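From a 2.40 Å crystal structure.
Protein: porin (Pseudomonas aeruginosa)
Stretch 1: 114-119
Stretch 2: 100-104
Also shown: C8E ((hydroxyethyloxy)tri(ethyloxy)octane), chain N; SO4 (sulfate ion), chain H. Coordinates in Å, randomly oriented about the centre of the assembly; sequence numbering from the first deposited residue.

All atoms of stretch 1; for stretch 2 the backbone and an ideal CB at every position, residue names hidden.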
# COMPACT_ATOMS: atom_id res chain seq x y z
N LYS A 114 9.23 -16.78 -8.29
CA LYS A 114 7.85 -17.10 -7.98
C LYS A 114 6.98 -16.90 -9.21
O LYS A 114 7.06 -15.87 -9.87
CB LYS A 114 7.32 -16.21 -6.85
CG LYS A 114 7.93 -16.50 -5.52
CD LYS A 114 7.37 -15.67 -4.38
CE LYS A 114 8.07 -16.10 -3.09
NZ LYS A 114 7.72 -15.29 -1.90
N ILE A 115 6.13 -17.88 -9.51
CA ILE A 115 5.24 -17.80 -10.66
C ILE A 115 3.79 -18.07 -10.24
O ILE A 115 3.50 -19.08 -9.57
CB ILE A 115 5.62 -18.84 -11.73
CG1 ILE A 115 7.13 -18.79 -12.01
CG2 ILE A 115 4.81 -18.64 -12.99
CD1 ILE A 115 7.59 -17.49 -12.59
N GLY A 116 2.89 -17.18 -10.65
CA GLY A 116 1.47 -17.32 -10.35
C GLY A 116 0.93 -16.12 -9.59
O GLY A 116 1.05 -14.98 -10.04
N THR A 117 0.36 -16.36 -8.42
CA THR A 117 -0.24 -15.30 -7.63
C THR A 117 0.85 -14.58 -6.83
O THR A 117 1.49 -15.19 -5.98
CB THR A 117 -1.35 -15.87 -6.72
OG1 THR A 117 -2.41 -16.39 -7.54
CG2 THR A 117 -1.91 -14.80 -5.79
N LEU A 118 1.07 -13.30 -7.13
CA LEU A 118 2.13 -12.51 -6.50
C LEU A 118 1.57 -11.32 -5.73
O LEU A 118 0.52 -10.78 -6.08
CB LEU A 118 3.12 -12.00 -7.55
CG LEU A 118 3.66 -13.08 -8.49
CD1 LEU A 118 4.42 -12.44 -9.61
CD2 LEU A 118 4.53 -14.06 -7.72
N THR A 119 2.28 -10.90 -4.70
CA THR A 119 1.91 -9.69 -3.98
C THR A 119 3.19 -8.90 -3.66
O THR A 119 3.67 -8.85 -2.53
CB THR A 119 1.04 -10.02 -2.73
OG1 THR A 119 0.37 -8.84 -2.29
CG2 THR A 119 1.88 -10.54 -1.60
N UNK A 100 -8.94 -17.98 -5.58
CA UNK A 100 -8.00 -19.00 -5.14
C UNK A 100 -6.76 -18.82 -5.98
O UNK A 100 -6.83 -18.62 -7.19
CB UNK A 100 -8.57 -20.41 -5.27
N UNK A 101 -5.60 -18.87 -5.33
CA UNK A 101 -4.35 -18.62 -6.02
C UNK A 101 -3.31 -19.64 -5.64
O UNK A 101 -3.21 -20.04 -4.47
CB UNK A 101 -3.84 -17.21 -5.72
N UNK A 102 -2.56 -20.09 -6.64
CA UNK A 102 -1.40 -20.95 -6.43
C UNK A 102 -0.15 -20.22 -6.92
O UNK A 102 -0.19 -19.46 -7.89
CB UNK A 102 -1.57 -22.29 -7.15
N UNK A 103 0.95 -20.44 -6.23
CA UNK A 103 2.22 -19.86 -6.63
C UNK A 103 3.28 -20.94 -6.56
O UNK A 103 3.47 -21.56 -5.52
CB UNK A 103 2.59 -18.66 -5.75
N UNK A 104 3.99 -21.16 -7.67
CA UNK A 104 5.15 -22.04 -7.65
C UNK A 104 6.36 -21.24 -7.21
O UNK A 104 6.55 -20.11 -7.65
CB UNK A 104 5.39 -22.68 -9.02
C7 C8E N . -5.86 -23.04 1.25
C8 C8E N . -6.11 -22.54 -0.17
O9 C8E N . -6.47 -23.62 -1.01
C10 C8E N . -7.18 -23.22 -2.17
C11 C8E N . -6.43 -23.89 -3.31
O12 C8E N . -7.25 -24.08 -4.45
C13 C8E N . -6.66 -23.47 -5.58
C14 C8E N . -7.53 -23.66 -6.81
O15 C8E N . -6.75 -23.32 -7.94
C16 C8E N . -6.86 -21.95 -8.27
C17 C8E N . -7.29 -21.81 -9.73
O18 C8E N . -8.55 -22.40 -9.98
C19 C8E N . -9.31 -21.63 -10.90
C20 C8E N . -9.60 -22.42 -12.17
O21 C8E N . -8.81 -23.59 -12.24
S SO4 H . 8.98 -17.80 0.92
O1 SO4 H . 9.33 -17.16 2.19
O2 SO4 H . 8.76 -19.23 1.16
O3 SO4 H . 7.75 -17.22 0.39
O4 SO4 H . 10.04 -17.60 -0.07

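The backbones set the frame before any side chain does. The two stretches run antiparallel, and position 104 pairs with Ile115 through two hydrogen bonds: the N of 104 gives to Ile115 O at 2.9 Å, and Ile115 N gives to the O of 104, also at 2.9 Å. One step on, Gly116 faces position 103 with their CA atoms 4.6 Å apart. There stretch 1 turns a corner, yet Thr117 N still reaches the O of 102 at 3.2 Å. Because these bonds use main-chain atoms, they leave the sequence of stretch 2 largely free, and the side chains must be read from local space.

Position 100 has CA-to-CB pointing away from stretch 1, and nothing of that stretch lies within 5.5 Å of the ideal CB. Its extended backbone angles suit many residues, so stretch 1 does not choose. The deposited residue is Ala100, whose O lies 3.5 Å from C16 of the C8E detergent.

Position 101 is the most restrictive. Its CA-to-CB direction points toward stretch 1, and the ideal CB sits 2.5 Å from Thr117 OG1, a clash. With Thr117 in its m rotamer, no side chain fits, although phi and psi of -135° and 139° are ordinary strand values. The demand for glycine therefore comes from the neighbour and not from the backbone. Gly101 is found, and its CA lies 3.3 Å from Thr117 OG1, close packing that a bare CA permits.

Position 102 points away again, with no atom of stretch 1 within 5.5 Å of the ideal CB. Beta-branched or other residues at home in a strand would suit it, with size unrestricted from this side. Ile102 is deposited; its side chain stays 5.9 Å or more from stretch 1, so its link is through the backbone. Besides accepting from Thr117 N, Ile102 O takes a hydrogen bond from a water at 3.1 Å, and that water accepts one from Thr117 OG1 at 3.0 Å, bridging the two residues.

Position 103 offers the richest reading. Its CB points sideways, 3.7 Å from Thr117 O and 3.9 Å from Ile115 O, so a short side chain with a donor is favoured: serine or threonine could give to a carbonyl, while a small aliphatic residue might fit but would forgo that bond. The side chains of Lys114 and Leu118 also offer carbon for a methyl to meet. Thr103 answers both features. In the m rotamer, OG1 gives a 2.7 Å hydrogen bond to Thr117 O, while CG2 lies 3.9 Å from Lys114 CB and 4.2 Å from Leu118 CD2. Its CA adds a CA-H...O contact to Ile115 O at 3.3 Å.

Position 104 shares a sheet face with Ile115, its ideal CB 4.1 Å from Ile115 O. A small or aliphatic residue would suit this neighbour, and nothing here calls for a charge. Ala104 is deposited, the modest choice, leaving the backbone pair to carry the contact.

Stretch 2, residues 100-104: AGITA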
# COMPACT_ATOMS: atom_id res chain seq x y z
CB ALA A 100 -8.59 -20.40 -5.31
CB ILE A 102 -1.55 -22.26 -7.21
CG1 ILE A 102 -2.66 -23.11 -6.59
CG2 ILE A 102 -0.24 -23.05 -7.16
CD1 ILE A 102 -2.17 -24.06 -5.51
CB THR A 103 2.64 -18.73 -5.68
OG1 THR A 103 1.54 -17.84 -5.49
CG2 THR A 103 3.83 -17.95 -6.25
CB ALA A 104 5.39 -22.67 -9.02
O HOH W 1 -2.44 -18.49 -9.72
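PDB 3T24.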